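PDB 2FHD: DNA repair protein rhp9/CRB2, which probably recognises methylated histone H4 through its tandem tudor domains, as part of the response to DNA damage in fission yeast. Local coordinates for residues Tyr24-Ala30 and Tyr42-Asp47; Gly67-Gln71 and Phe132-Asp136; Leu75-Thr81 and Ile107-Gly111; Val82-Ser88 and Asn102-Leu108. All coordinates share one frame. Residue numbers count along the deposited sequence, not the author numbering.

Contact 1 (Tyr24-Ala30 and Tyr42-Asp47); sequences YPATLVA and YKVQFD. With PO4 (phosphate ion), chain E.
Strands 23-32 and 41-46 form an antiparallel hairpin of the first tudor domain, an SH3-like barrel; the short axes lie 4.4 Å apart with N-to-C directions at 135°, a strong twist. Backbone bonds set the register. Thr27 and Gln45 are a hydrogen-bonded pair (Thr27 N to Gln45 O 2.9 Å, Gln45 N to Thr27 O 2.8 Å), and Leu28 and Val44 a non-hydrogen-bonded one. A classic bulge follows: Val29, with psi at -42°, and Ala30 both face Lys43, whose O takes Val29 N at 2.8 Å and weakly Ala30 N at 3.4 Å, while Lys43 N gives to Ala30 O at 2.7 Å. Apolar contacts gather on the face of Ala26, Leu28, Val44 and Phe46, where Ala26 CB meets Phe46 CD1 at 3.9 Å; Val12 of strand 11-15 packs against Ala26 and Val44. Among polar ends, Asp47 makes a salt bridge to Arg11, and Lys43 NZ binds a phosphate ion. A water bridges the open end, 2.6 Å from Pro25 O and 3.1 Å from Asp47 N.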
# COMPACT_ATOMS: atom_id res chain seq x y z
N TYR A 24 10.45 -5.89 -16.76
CA TYR A 24 11.10 -6.53 -15.63
C TYR A 24 10.25 -7.66 -15.09
O TYR A 24 9.02 -7.67 -15.31
CB TYR A 24 11.35 -5.53 -14.50
CG TYR A 24 12.38 -4.48 -14.78
CD1 TYR A 24 13.73 -4.70 -14.58
CD2 TYR A 24 12.01 -3.23 -15.23
CE1 TYR A 24 14.69 -3.69 -14.87
CE2 TYR A 24 12.90 -2.24 -15.48
CZ TYR A 24 14.25 -2.45 -15.31
OH TYR A 24 15.12 -1.37 -15.57
N PRO A 25 10.86 -8.57 -14.30
CA PRO A 25 10.09 -9.62 -13.55
C PRO A 25 9.07 -9.00 -12.56
O PRO A 25 9.38 -8.06 -11.84
CB PRO A 25 11.21 -10.41 -12.81
CG PRO A 25 12.47 -10.20 -13.66
CD PRO A 25 12.32 -8.71 -14.07
N ALA A 26 7.85 -9.52 -12.51
CA ALA A 26 6.89 -8.97 -11.58
C ALA A 26 5.96 -10.14 -11.29
O ALA A 26 6.05 -11.21 -11.94
CB ALA A 26 6.17 -7.87 -12.25
N THR A 27 5.05 -9.94 -10.35
CA THR A 27 3.92 -10.81 -10.08
C THR A 27 2.61 -10.16 -10.55
O THR A 27 2.32 -8.99 -10.24
CB THR A 27 3.92 -11.04 -8.59
OG1 THR A 27 5.17 -11.68 -8.26
CG2 THR A 27 2.76 -11.96 -8.11
N LEU A 28 1.84 -10.88 -11.36
CA LEU A 28 0.46 -10.50 -11.67
C LEU A 28 -0.42 -10.62 -10.39
O LEU A 28 -0.60 -11.72 -9.83
CB LEU A 28 -0.11 -11.38 -12.81
CG LEU A 28 -1.55 -11.12 -13.31
CD1 LEU A 28 -1.79 -9.63 -13.48
CD2 LEU A 28 -1.96 -11.92 -14.58
N VAL A 29 -0.94 -9.49 -9.95
CA VAL A 29 -1.59 -9.35 -8.68
C VAL A 29 -3.14 -9.50 -8.85
O VAL A 29 -3.80 -10.23 -8.09
CB VAL A 29 -1.18 -7.97 -7.99
CG1 VAL A 29 -2.04 -7.73 -6.78
CG2 VAL A 29 0.22 -7.96 -7.53
N ALA A 30 -3.70 -8.88 -9.90
CA ALA A 30 -5.12 -8.82 -10.09
C ALA A 30 -5.43 -8.18 -11.45
O ALA A 30 -4.72 -7.25 -11.86
CB ALA A 30 -5.74 -7.97 -8.99
N TYR A 42 -4.09 -4.78 -15.83
CA TYR A 42 -3.40 -5.68 -14.86
C TYR A 42 -2.63 -4.99 -13.78
O TYR A 42 -1.79 -4.14 -14.05
CB TYR A 42 -2.48 -6.70 -15.57
CG TYR A 42 -3.28 -7.52 -16.49
CD1 TYR A 42 -4.11 -8.54 -16.00
CD2 TYR A 42 -3.32 -7.20 -17.85
CE1 TYR A 42 -4.95 -9.28 -16.87
CE2 TYR A 42 -4.15 -7.93 -18.74
CZ TYR A 42 -4.94 -8.97 -18.25
OH TYR A 42 -5.79 -9.65 -19.12
N LYS A 43 -2.95 -5.33 -12.54
CA LYS A 43 -2.13 -4.82 -11.52
C LYS A 43 -0.98 -5.84 -11.38
O LYS A 43 -1.19 -7.05 -11.26
CB LYS A 43 -2.86 -4.56 -10.18
CG LYS A 43 -1.87 -3.99 -9.13
CD LYS A 43 -2.53 -3.06 -8.21
CE LYS A 43 -2.36 -3.54 -6.76
NZ LYS A 43 -2.89 -2.48 -5.79
N VAL A 44 0.23 -5.29 -11.34
CA VAL A 44 1.44 -6.06 -11.33
C VAL A 44 2.32 -5.47 -10.22
O VAL A 44 2.25 -4.29 -9.91
CB VAL A 44 1.98 -5.91 -12.78
CG1 VAL A 44 3.16 -5.06 -12.92
CG2 VAL A 44 1.72 -7.12 -13.72
N GLN A 45 3.11 -6.34 -9.57
CA GLN A 45 4.11 -5.93 -8.55
C GLN A 45 5.58 -6.27 -8.96
O GLN A 45 5.92 -7.39 -9.21
CB GLN A 45 3.76 -6.61 -7.23
CG GLN A 45 4.43 -5.97 -6.06
CD GLN A 45 3.98 -6.58 -4.72
OE1 GLN A 45 3.68 -7.78 -4.60
NE2 GLN A 45 3.93 -5.74 -3.73
N PHE A 46 6.46 -5.28 -8.99
CA PHE A 46 7.87 -5.51 -9.27
C PHE A 46 8.56 -6.08 -8.02
O PHE A 46 7.95 -6.16 -6.93
CB PHE A 46 8.44 -4.19 -9.79
CG PHE A 46 7.90 -3.85 -11.14
CD1 PHE A 46 8.32 -4.58 -12.28
CD2 PHE A 46 6.87 -2.90 -11.28
CE1 PHE A 46 7.81 -4.29 -13.55
CE2 PHE A 46 6.32 -2.59 -12.58
CZ PHE A 46 6.81 -3.28 -13.71
N ASP A 47 9.78 -6.52 -8.18
CA ASP A 47 10.48 -7.31 -7.15
C ASP A 47 10.94 -6.37 -6.00
O ASP A 47 11.21 -6.84 -4.90
CB ASP A 47 11.63 -8.17 -7.77
CG ASP A 47 11.09 -9.36 -8.62
OD1 ASP A 47 9.85 -9.66 -8.53
OD2 ASP A 47 11.86 -10.01 -9.39
P PO4 E . -2.70 -0.45 -3.11
O1 PO4 E . -4.03 -0.76 -3.77
O2 PO4 E . -2.69 -0.91 -1.67
O3 PO4 E . -1.56 -1.16 -3.83
O4 PO4 E . -2.51 1.05 -3.18
O HOH W 1 11.28 -6.57 -10.89

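Contact 2 (Gly67-Gln71 and Phe132-Asp136); sequences GDVVQ and FQGRD
Phe132 lays one face of its ring against the carboxylate of Asp68, with Phe132 CZ 3.8 Å from Asp68 CG, and turns its edge to Val69 and Val70. The contact joins the start of the second tudor domain, an SH3-like barrel, to the irregular chain that follows helix 126-129. Residues 67-68 are loop, with Gly67 at a phi of 91°, and strand 69-72 begins at Val69; segment 132-136 has neither helix nor strand, and Gly134 also takes a positive phi, 69°. No strand pairing links the two: the nearest CA atoms, those of Asp68 and Phe132, are 7.1 Å apart, and only 167 Å² is buried. Side chains therefore make the join. With chi1 near m, Phe132 brings CZ to 4.3 Å from Val70 CG1. Asp68, also m at chi1, points toward the other segment and forms a buried, two-pronged salt bridge with Arg135, which lies nearly end-on to it. Both charges have further partners: Asp68 OD2 accepts from Lys65 N, and Arg135 donates from NH1 to Phe63 O and makes a cation-pi contact with Phe63, so the chain between strands 59-61 and 69-72 is tied into the same cluster. The side chain of Arg135 folds back, chi2 and chi3 both p, so that its NE reaches Gln133 O at 2.8 Å while NH2 meets Asp68 OD1 at 3.0 Å and NH1 meets Asp68 OD2 at 2.9 Å.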
# COMPACT_ATOMS: atom_id res chain seq x y z
N GLY A 67 17.15 -18.80 -27.49
CA GLY A 67 17.25 -17.80 -28.56
C GLY A 67 16.63 -16.45 -28.19
O GLY A 67 16.85 -15.51 -28.91
N ASP A 68 15.88 -16.34 -27.08
CA ASP A 68 15.35 -15.03 -26.66
C ASP A 68 16.55 -14.18 -26.40
O ASP A 68 17.55 -14.64 -25.76
CB ASP A 68 14.52 -15.07 -25.35
CG ASP A 68 13.16 -15.70 -25.49
OD1 ASP A 68 12.59 -15.86 -26.61
OD2 ASP A 68 12.59 -16.07 -24.42
N VAL A 69 16.46 -12.92 -26.82
CA VAL A 69 17.48 -11.92 -26.54
C VAL A 69 17.05 -11.14 -25.27
O VAL A 69 15.99 -10.46 -25.26
CB VAL A 69 17.66 -10.99 -27.81
CG1 VAL A 69 18.48 -9.75 -27.55
CG2 VAL A 69 18.31 -11.76 -28.95
N VAL A 70 17.90 -11.17 -24.24
CA VAL A 70 17.63 -10.55 -22.99
C VAL A 70 18.86 -9.85 -22.43
O VAL A 70 19.97 -10.02 -22.93
CB VAL A 70 17.15 -11.61 -21.99
CG1 VAL A 70 15.94 -12.33 -22.54
CG2 VAL A 70 18.30 -12.63 -21.68
N GLN A 71 18.69 -9.08 -21.36
CA GLN A 71 19.85 -8.61 -20.59
C GLN A 71 19.78 -9.15 -19.20
O GLN A 71 18.78 -9.80 -18.82
CB GLN A 71 19.88 -7.11 -20.62
CG GLN A 71 20.20 -6.74 -22.01
CD GLN A 71 19.71 -5.41 -22.43
OE1 GLN A 71 20.47 -4.49 -22.40
NE2 GLN A 71 18.47 -5.31 -22.90
N PHE A 132 8.98 -12.15 -28.73
CA PHE A 132 8.58 -13.25 -27.91
C PHE A 132 7.25 -13.83 -28.43
O PHE A 132 6.22 -13.21 -28.32
CB PHE A 132 8.41 -12.76 -26.48
CG PHE A 132 9.70 -12.62 -25.71
CD1 PHE A 132 10.86 -12.18 -26.31
CD2 PHE A 132 9.74 -12.89 -24.35
CE1 PHE A 132 12.02 -12.03 -25.59
CE2 PHE A 132 10.92 -12.72 -23.62
CZ PHE A 132 12.03 -12.27 -24.24
N GLN A 133 7.26 -15.02 -28.99
CA GLN A 133 6.01 -15.61 -29.47
C GLN A 133 5.56 -16.59 -28.42
O GLN A 133 6.41 -17.13 -27.74
CB GLN A 133 6.29 -16.37 -30.77
CG GLN A 133 6.96 -15.49 -31.86
CD GLN A 133 6.15 -14.24 -32.15
OE1 GLN A 133 4.93 -14.27 -31.94
NE2 GLN A 133 6.81 -13.13 -32.60
N GLY A 134 4.26 -16.85 -28.29
CA GLY A 134 3.79 -17.83 -27.30
C GLY A 134 3.96 -17.43 -25.84
O GLY A 134 3.87 -18.31 -24.95
N ARG A 135 4.15 -16.12 -25.56
CA ARG A 135 4.36 -15.61 -24.19
C ARG A 135 3.25 -14.78 -23.56
O ARG A 135 3.41 -14.24 -22.48
CB ARG A 135 5.68 -14.87 -24.04
CG ARG A 135 6.66 -15.70 -23.21
CD ARG A 135 7.02 -17.06 -23.99
NE ARG A 135 7.73 -16.83 -25.26
CZ ARG A 135 9.03 -16.54 -25.34
NH1 ARG A 135 9.73 -16.39 -24.18
NH2 ARG A 135 9.62 -16.34 -26.55
N ASP A 136 2.12 -14.73 -24.21
CA ASP A 136 0.99 -14.01 -23.69
C ASP A 136 0.45 -14.78 -22.47
O ASP A 136 0.67 -16.01 -22.36
CB ASP A 136 -0.08 -13.83 -24.82
CG ASP A 136 0.31 -12.73 -25.87
OD1 ASP A 136 0.82 -11.65 -25.53
OD2 ASP A 136 0.08 -12.90 -27.07

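Contact 3 (Leu75-Thr81 and Ile107-Gly111); sequences LGKIKHT and ILAHG. With PO4 (phosphate ion), chain K.
Two histidines meet edge-to-face: the edge of His110 points to the face of His80, centroids 5.5 Å apart and planes at 52°. His110 CB also lies 3.8 Å from the centroid of the His80 ring, a CH-pi contact, and Ile78 CG2 sits over the face of the His110 ring, 3.9 Å from its centroid. The t chi1 of His110 lets ND1 donate to Lys79 O at 2.9 Å. Regular antiparallel pairing is confined to Thr81 and Ala109, a hydrogen-bonded pair with Thr81 N to Ala109 O at 2.9 Å and Ala109 N to Thr81 O at 2.8 Å. Before it, a type II' turn runs from Leu75 to Ile78, with Gly76 at phi 64°; Leu75 CD1 reaches back to Leu108 CD1 at 4.2 Å. Lys79 N binds a phosphate ion, O1 at 2.9 Å, that Gly76 N of a neighbouring subunit also holds. In the second tudor barrel, this contact opens the pairing of strands 80-86 and 105-110, flanked by strand 69-72 beside the first and strand 113-118 beside the second.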
# COMPACT_ATOMS: atom_id res chain seq x y z
N LEU A 75 25.43 -8.44 -15.83
CA LEU A 75 26.27 -8.34 -17.02
C LEU A 75 26.12 -6.96 -17.73
O LEU A 75 26.21 -6.89 -18.93
CB LEU A 75 25.89 -9.45 -18.00
CG LEU A 75 25.85 -10.75 -17.20
CD1 LEU A 75 25.28 -11.88 -18.05
CD2 LEU A 75 27.26 -11.13 -16.63
N GLY A 76 25.83 -5.90 -17.01
CA GLY A 76 25.78 -4.59 -17.63
C GLY A 76 24.66 -4.56 -18.66
O GLY A 76 23.57 -5.11 -18.41
N LYS A 77 24.93 -3.94 -19.82
CA LYS A 77 23.92 -3.74 -20.88
C LYS A 77 24.15 -4.71 -22.05
O LYS A 77 23.54 -4.57 -23.11
CB LYS A 77 23.97 -2.29 -21.39
CG LYS A 77 22.92 -1.36 -20.84
CD LYS A 77 23.42 -0.22 -19.96
CE LYS A 77 24.56 0.62 -20.61
NZ LYS A 77 24.01 1.59 -21.62
N ILE A 78 25.01 -5.70 -21.85
CA ILE A 78 25.41 -6.64 -22.87
C ILE A 78 24.25 -7.58 -23.14
O ILE A 78 23.76 -8.25 -22.25
CB ILE A 78 26.59 -7.49 -22.36
CG1 ILE A 78 27.76 -6.62 -21.89
CG2 ILE A 78 27.03 -8.41 -23.44
CD1 ILE A 78 28.94 -7.46 -21.19
N LYS A 79 23.78 -7.60 -24.36
CA LYS A 79 22.69 -8.45 -24.75
C LYS A 79 23.15 -9.90 -24.90
O LYS A 79 24.23 -10.13 -25.42
CB LYS A 79 22.04 -7.90 -26.05
CG LYS A 79 21.19 -6.71 -25.79
CD LYS A 79 20.27 -6.36 -26.93
CE LYS A 79 19.51 -5.13 -26.54
NZ LYS A 79 18.57 -4.65 -27.59
N HIS A 80 22.33 -10.86 -24.46
CA HIS A 80 22.65 -12.27 -24.47
C HIS A 80 21.51 -13.03 -25.09
O HIS A 80 20.47 -12.52 -25.13
CB HIS A 80 22.87 -12.74 -23.00
CG HIS A 80 24.16 -12.27 -22.42
ND1 HIS A 80 25.26 -13.09 -22.29
CD2 HIS A 80 24.55 -11.04 -21.98
CE1 HIS A 80 26.26 -12.41 -21.75
NE2 HIS A 80 25.86 -11.16 -21.58
N THR A 81 21.67 -14.26 -25.53
CA THR A 81 20.54 -15.08 -25.88
C THR A 81 20.38 -16.17 -24.78
O THR A 81 21.35 -16.60 -24.11
CB THR A 81 20.67 -15.72 -27.32
OG1 THR A 81 21.87 -16.51 -27.36
CG2 THR A 81 20.89 -14.67 -28.32
N ILE A 107 20.87 -19.89 -18.11
CA ILE A 107 22.11 -19.81 -18.86
C ILE A 107 21.94 -18.91 -20.14
O ILE A 107 21.03 -19.11 -20.98
CB ILE A 107 22.58 -21.25 -19.27
CG1 ILE A 107 22.64 -22.18 -18.07
CG2 ILE A 107 23.92 -21.20 -20.09
CD1 ILE A 107 22.73 -23.72 -18.54
N LEU A 108 22.83 -17.93 -20.25
CA LEU A 108 22.88 -16.86 -21.25
C LEU A 108 24.15 -16.97 -22.08
O LEU A 108 25.19 -17.30 -21.54
CB LEU A 108 22.94 -15.55 -20.53
CG LEU A 108 21.67 -15.25 -19.73
CD1 LEU A 108 21.76 -13.86 -19.11
CD2 LEU A 108 20.43 -15.38 -20.64
N ALA A 109 24.07 -16.68 -23.39
CA ALA A 109 25.21 -16.75 -24.31
C ALA A 109 25.44 -15.42 -24.97
O ALA A 109 24.51 -14.67 -25.30
CB ALA A 109 24.98 -17.82 -25.37
N HIS A 110 26.70 -15.09 -25.13
CA HIS A 110 27.07 -13.91 -25.88
C HIS A 110 28.22 -14.34 -26.71
O HIS A 110 29.39 -14.31 -26.30
CB HIS A 110 27.43 -12.71 -25.05
CG HIS A 110 27.83 -11.53 -25.88
ND1 HIS A 110 26.91 -10.66 -26.42
CD2 HIS A 110 29.05 -11.07 -26.25
CE1 HIS A 110 27.55 -9.73 -27.11
NE2 HIS A 110 28.85 -9.95 -27.01
N GLY A 111 27.86 -14.70 -27.93
CA GLY A 111 28.70 -15.44 -28.76
C GLY A 111 28.37 -16.86 -28.36
O GLY A 111 27.16 -17.30 -28.24
P PO4 K . 25.47 -5.66 -27.24
O1 PO4 K . 24.46 -5.38 -26.16
O2 PO4 K . 25.41 -4.49 -28.23
O3 PO4 K . 26.87 -5.68 -26.63
O4 PO4 K . 25.23 -7.04 -27.88
O HOH W 2 24.58 -15.27 -28.59

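Contact 4 (Val82-Ser88 and Asn102-Leu108); sequences VVKTFRS and NNDMVIL
Ser88 OG donates to Asp104 OD2 at 2.5 Å, the shortest bond here, and Arg87 NE to Asn102 O at 2.9 Å; Arg87 NH1 turns to Glu91 O and Thr89 O. Backbone bonds join the antiparallel strands, whose axes pass 4.7 Å apart at 161°. Two classic bulges interrupt the ladder. Val83, psi -57°, and Lys84 face Ile107: Ile107 O accepts Val83 N at 2.6 Å and weakly Lys84 N at 3.5 Å, while Ile107 N reaches Lys84 O at 2.9 Å. Asp104, psi -36°, and Met105 (selenomethionine) face Phe86, whose O takes Asp104 N at 3.1 Å and Met105 N at 3.0 Å. Phe86, chi1 p, lays its ring over Met105 CB, 3.7 Å from the centroid, a CH-pi contact. On the other face Val82 CG1 packs on Val106 CG2 and Val82 CG2 on Leu108 CD2, each at 4.0 Å. This doubly bulged pairing belongs to the second SH3-like tudor barrel, strands 80-86 and 105-110 lying between strand 69-72 and strand 113-118.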
# COMPACT_ATOMS: atom_id res chain seq x y z
N VAL A 82 19.15 -16.59 -24.58
CA VAL A 82 18.85 -17.57 -23.66
C VAL A 82 19.28 -18.92 -24.20
O VAL A 82 19.02 -19.32 -25.35
CB VAL A 82 17.36 -17.52 -23.32
CG1 VAL A 82 16.96 -18.73 -22.46
CG2 VAL A 82 16.99 -16.12 -22.63
N VAL A 83 19.99 -19.64 -23.35
CA VAL A 83 20.35 -21.01 -23.67
C VAL A 83 19.35 -21.94 -23.02
O VAL A 83 18.71 -22.63 -23.74
CB VAL A 83 21.86 -21.36 -23.30
CG1 VAL A 83 22.12 -22.86 -23.62
CG2 VAL A 83 22.81 -20.48 -24.09
N LYS A 84 19.15 -21.91 -21.71
CA LYS A 84 18.25 -22.85 -21.00
C LYS A 84 17.91 -22.30 -19.64
O LYS A 84 18.73 -21.66 -19.01
CB LYS A 84 18.92 -24.24 -20.86
CG LYS A 84 18.09 -25.32 -20.10
CD LYS A 84 18.50 -26.80 -20.37
CE LYS A 84 17.68 -27.42 -21.56
NZ LYS A 84 16.17 -27.57 -21.16
N THR A 85 16.71 -22.50 -19.16
CA THR A 85 16.36 -22.15 -17.78
C THR A 85 16.22 -23.49 -17.02
O THR A 85 15.87 -24.54 -17.64
CB THR A 85 14.98 -21.45 -17.74
OG1 THR A 85 14.10 -22.32 -18.44
CG2 THR A 85 14.97 -20.06 -18.47
N PHE A 86 16.50 -23.47 -15.71
CA PHE A 86 16.37 -24.63 -14.91
C PHE A 86 16.12 -24.26 -13.47
O PHE A 86 16.28 -23.10 -13.11
CB PHE A 86 17.62 -25.56 -15.11
CG PHE A 86 18.91 -24.99 -14.59
CD1 PHE A 86 19.72 -24.23 -15.40
CD2 PHE A 86 19.34 -25.26 -13.28
CE1 PHE A 86 20.95 -23.75 -14.95
CE2 PHE A 86 20.59 -24.78 -12.81
CZ PHE A 86 21.40 -23.98 -13.67
N ARG A 87 15.68 -25.23 -12.66
CA ARG A 87 15.59 -25.08 -11.22
C ARG A 87 16.80 -25.73 -10.44
O ARG A 87 17.04 -26.94 -10.49
CB ARG A 87 14.22 -25.59 -10.73
CG ARG A 87 13.91 -25.18 -9.29
CD ARG A 87 12.64 -25.84 -8.75
NE ARG A 87 11.92 -24.73 -8.14
CZ ARG A 87 11.95 -24.37 -6.86
NH1 ARG A 87 12.59 -25.11 -5.93
NH2 ARG A 87 11.25 -23.30 -6.49
N SER A 88 17.54 -24.90 -9.73
CA SER A 88 18.78 -25.33 -9.11
C SER A 88 18.55 -26.08 -7.82
O SER A 88 19.48 -26.60 -7.23
CB SER A 88 19.70 -24.14 -8.79
OG SER A 88 19.19 -23.45 -7.66
N ASN A 102 8.60 -21.85 -12.31
CA ASN A 102 9.30 -22.18 -11.08
C ASN A 102 10.80 -22.46 -11.28
O ASN A 102 11.42 -23.05 -10.41
CB ASN A 102 8.64 -23.35 -10.39
CG ASN A 102 8.58 -23.19 -8.90
OD1 ASN A 102 8.85 -22.10 -8.36
ND2 ASN A 102 8.22 -24.25 -8.23
N ASN A 103 11.38 -22.03 -12.42
CA ASN A 103 12.79 -21.93 -12.55
C ASN A 103 13.36 -20.75 -11.81
O ASN A 103 12.76 -19.73 -11.61
CB ASN A 103 13.31 -21.89 -14.02
CG ASN A 103 12.76 -23.03 -14.85
OD1 ASN A 103 12.95 -24.20 -14.49
ND2 ASN A 103 12.02 -22.70 -15.93
N ASP A 104 14.63 -20.89 -11.65
CA ASP A 104 15.45 -20.20 -10.74
C ASP A 104 16.67 -19.58 -11.40
O ASP A 104 17.21 -18.57 -10.95
CB ASP A 104 16.03 -21.45 -10.02
CG ASP A 104 16.54 -21.11 -8.85
OD1 ASP A 104 16.04 -19.98 -8.52
OD2 ASP A 104 17.40 -21.80 -8.39
N MSE A 105 17.21 -20.32 -12.39
CA MSE A 105 18.52 -20.02 -13.01
C MSE A 105 18.33 -19.93 -14.50
O MSE A 105 17.51 -20.62 -15.10
CB MSE A 105 19.58 -21.13 -12.73
CG MSE A 105 19.90 -21.31 -11.23
SE MSE A 105 20.96 -19.78 -10.64
CE MSE A 105 20.01 -19.20 -8.84
N VAL A 106 19.13 -19.09 -15.12
CA VAL A 106 19.17 -19.12 -16.56
C VAL A 106 20.62 -19.10 -17.09
O VAL A 106 21.46 -18.37 -16.57
CB VAL A 106 18.29 -17.97 -17.15
CG1 VAL A 106 18.81 -16.65 -16.71
CG2 VAL A 106 18.20 -18.08 -18.70
N ILE A 107 20.87 -19.89 -18.11
CA ILE A 107 22.11 -19.81 -18.86
C ILE A 107 21.94 -18.91 -20.14
O ILE A 107 21.03 -19.11 -20.98
CB ILE A 107 22.58 -21.25 -19.27
CG1 ILE A 107 22.64 -22.18 -18.07
CG2 ILE A 107 23.92 -21.20 -20.09
CD1 ILE A 107 22.73 -23.72 -18.54
N LEU A 108 22.83 -17.93 -20.25
CA LEU A 108 22.88 -16.86 -21.25
C LEU A 108 24.15 -16.97 -22.08
O LEU A 108 25.19 -17.30 -21.54
CB LEU A 108 22.94 -15.55 -20.53
CG LEU A 108 21.67 -15.25 -19.73
CD1 LEU A 108 21.76 -13.86 -19.11
CD2 LEU A 108 20.43 -15.38 -20.64

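Contact 1 belongs to the first tudor domain and contacts 3 and 4 to the second, their centres about 24 and 20 Å from that of contact 1. Contacts 1 and 4 are equivalent in the two barrels, each joining the second and third strands of its sheet, with one classic bulge in contact 1 and two in contact 4, but contact 1 is buried whereas contact 4 runs out to exposed polar ends. Contacts 3 and 4 share Ile107 and Leu108 and follow one strand pair, contact 3 at its partly exposed, histidine-rich end. Contact 2, buried and salt-bridged without strand pairing, adjoins both: Val70 O lies 2.9 Å from His80 N and Asp68 O 2.8 Å from Val82 N.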